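Local coordinates for protein tRNA dimethylallyltransferase (Bacillus halodurans, PDB 3EXA) that probably transfers a dimethylallyl group from dimethylallyl diphosphate onto the adenine at position 37 of tRNAs that read codons beginning with uridine, at residues Q137-K142 with R164-I169. Numbering follows the deposited sequence.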
loop_
_atom_site.group_PDB
_atom_site.type_symbol
_atom_site.label_atom_id
_atom_site.label_comp_id
_atom_site.label_asym_id
_atom_site.label_seq_id
_atom_site.Cartn_x
_atom_site.Cartn_y
_atom_site.Cartn_z
ATOM N N GLN A 137 11.896 8.033 -22.795
ATOM C CA GLN A 137 13.056 8.597 -22.122
ATOM C C GLN A 137 12.649 9.884 -21.396
ATOM O O GLN A 137 13.360 10.346 -20.499
ATOM C CB GLN A 137 14.193 8.886 -23.106
ATOM C CG GLN A 137 14.002 10.145 -23.904
ATOM C CD GLN A 137 15.297 10.664 -24.493
ATOM O OE1 GLN A 137 15.307 11.686 -25.181
ATOM N NE2 GLN A 137 16.399 9.966 -24.225
ATOM N N ALA A 138 11.514 10.467 -21.783
ATOM C CA ALA A 138 11.024 11.677 -21.112
ATOM C C ALA A 138 10.588 11.286 -19.695
ATOM O O ALA A 138 10.804 12.023 -18.725
ATOM C CB ALA A 138 9.849 12.279 -21.872
ATOM N N LEU A 139 9.971 10.112 -19.586
ATOM C CA LEU A 139 9.521 9.595 -18.299
ATOM C C LEU A 139 10.768 9.258 -17.487
ATOM O O LEU A 139 10.768 9.287 -16.251
ATOM C CB LEU A 139 8.691 8.330 -18.497
ATOM C CG LEU A 139 8.282 7.672 -17.183
ATOM C CD1 LEU A 139 7.343 8.590 -16.462
ATOM C CD2 LEU A 139 7.632 6.329 -17.438
ATOM N N HIS A 140 11.829 8.940 -18.220
ATOM C CA HIS A 140 13.114 8.600 -17.649
ATOM C C HIS A 140 13.762 9.890 -17.165
ATOM O O HIS A 140 14.362 9.934 -16.089
ATOM C CB HIS A 140 13.980 7.920 -18.712
ATOM C CG HIS A 140 15.196 7.246 -18.162
ATOM N ND1 HIS A 140 16.405 7.892 -18.014
ATOM C CD2 HIS A 140 15.384 5.988 -17.698
ATOM C CE1 HIS A 140 17.284 7.061 -17.484
ATOM N NE2 HIS A 140 16.689 5.899 -17.281
ATOM N N ASP A 141 13.633 10.949 -17.955
ATOM C CA ASP A 141 14.210 12.225 -17.550
ATOM C C ASP A 141 13.484 12.722 -16.304
ATOM O O ASP A 141 14.089 13.361 -15.443
ATOM C CB ASP A 141 14.112 13.261 -18.675
ATOM C CG ASP A 141 14.991 12.911 -19.868
ATOM O OD1 ASP A 141 16.132 12.441 -19.656
ATOM O OD2 ASP A 141 14.547 13.114 -21.019
ATOM N N LYS A 142 12.191 12.413 -16.208
ATOM C CA LYS A 142 11.395 12.827 -15.055
ATOM C C LYS A 142 11.983 12.248 -13.776
ATOM O O LYS A 142 12.128 12.943 -12.771
ATOM C CB LYS A 142 9.943 12.355 -15.199
ATOM C CG LYS A 142 9.082 12.639 -13.963
ATOM C CD LYS A 142 7.654 12.113 -14.123
ATOM C CE LYS A 142 6.816 12.981 -15.068
ATOM N NZ LYS A 142 6.474 14.331 -14.498
ATOM N N ARG A 164 7.746 2.233 -11.535
ATOM C CA ARG A 164 7.847 1.685 -10.189
ATOM C C ARG A 164 8.678 2.611 -9.301
ATOM O O ARG A 164 8.310 2.889 -8.162
ATOM C CB ARG A 164 8.484 0.297 -10.259
ATOM C CG ARG A 164 9.011 -0.237 -8.939
ATOM C CD ARG A 164 7.898 -0.546 -7.952
ATOM N NE ARG A 164 7.947 -1.938 -7.510
ATOM C CZ ARG A 164 9.007 -2.517 -6.952
ATOM N NH1 ARG A 164 10.128 -1.831 -6.759
ATOM N NH2 ARG A 164 8.951 -3.791 -6.588
ATOM N N ALA A 165 9.800 3.087 -9.831
ATOM C CA ALA A 165 10.685 3.979 -9.085
ATOM C C ALA A 165 9.994 5.280 -8.697
ATOM O O ALA A 165 10.151 5.765 -7.578
ATOM C CB ALA A 165 11.929 4.284 -9.907
ATOM N N LEU A 166 9.233 5.849 -9.624
ATOM C CA LEU A 166 8.545 7.099 -9.351
ATOM C C LEU A 166 7.415 6.921 -8.334
ATOM O O LEU A 166 7.100 7.847 -7.589
ATOM C CB LEU A 166 7.996 7.701 -10.653
ATOM C CG LEU A 166 9.022 8.033 -11.759
ATOM C CD1 LEU A 166 8.311 8.244 -13.094
ATOM C CD2 LEU A 166 9.815 9.269 -11.375
ATOM N N GLU A 167 6.802 5.739 -8.290
ATOM C CA GLU A 167 5.717 5.523 -7.338
ATOM C C GLU A 167 6.284 5.374 -5.933
ATOM O O GLU A 167 5.724 5.895 -4.970
ATOM C CB GLU A 167 4.901 4.266 -7.677
ATOM C CG GLU A 167 4.232 4.238 -9.049
ATOM C CD GLU A 167 3.286 3.048 -9.207
ATOM O OE1 GLU A 167 2.152 3.114 -8.692
ATOM O OE2 GLU A 167 3.673 2.037 -9.828
ATOM N N ILE A 168 7.393 4.649 -5.824
ATOM C CA ILE A 168 8.033 4.436 -4.535
ATOM C C ILE A 168 8.469 5.769 -3.933
ATOM O O ILE A 168 8.328 5.991 -2.728
ATOM C CB ILE A 168 9.255 3.511 -4.664
ATOM C CG1 ILE A 168 8.784 2.076 -4.952
ATOM C CG2 ILE A 168 10.091 3.574 -3.395
ATOM C CD1 ILE A 168 9.910 1.046 -5.088
ATOM N N ILE A 169 8.983 6.658 -4.780
ATOM C CA ILE A 169 9.447 7.977 -4.347
ATOM C C ILE A 169 8.277 8.814 -3.844
ATOM O O ILE A 169 8.357 9.439 -2.780
ATOM C CB ILE A 169 10.171 8.718 -5.509
ATOM C CG1 ILE A 169 11.487 7.994 -5.828
ATOM C CG2 ILE A 169 10.416 10.183 -5.140
ATOM C CD1 ILE A 169 12.225 8.497 -7.066
#
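Lys142, whose aliphatic chain meets Leu166 of the facing helix, is tied into its own helix by a backbone bond from Lys142 N to Ala138 O of 2.9 Å. No hydrogen bond crosses between 137-142 and 164-169, and the contact illustrates how one leucine methyl can serve two side chains one helical turn apart. That methyl is CD1 of Leu166. Its closest approach is methyl to methyl, with Leu166 CD1 3.5 Å from Leu139 CD1, the two side chains slanting past each other. Leu166 CD1 also lies 4.1 Å from Lys142 CD, here with the chains nearly perpendicular. With Leu166 CG anti to its own carbonyl carbon (chi1 -60°), the isobutyl group extends across the interface. The lysine contributes methylene carbon; its chain then bends at chi3 and chi4, and its charge makes a cation-pi contact with Phe130. Leu143, touching Leu166, and Val162 and Ile163, touching Leu139, continue the same interface between helices 136-144 and 159-171. Helix 121-133 packs against both leucines, Phe130 and Val131 touching Leu139 while Tyr123 and Leu127 touch Leu166. Two residues before Leu166, Arg164 NH1 makes a hydrogen bond to Thr172 O of the second subunit. The centre of the contact lies about 38 Å from the centre of the chain, and these three helices fall between strands 94-98 and 191-198 of the parallel sheet, consistent with a helical insertion into a P-loop NTPase-like core.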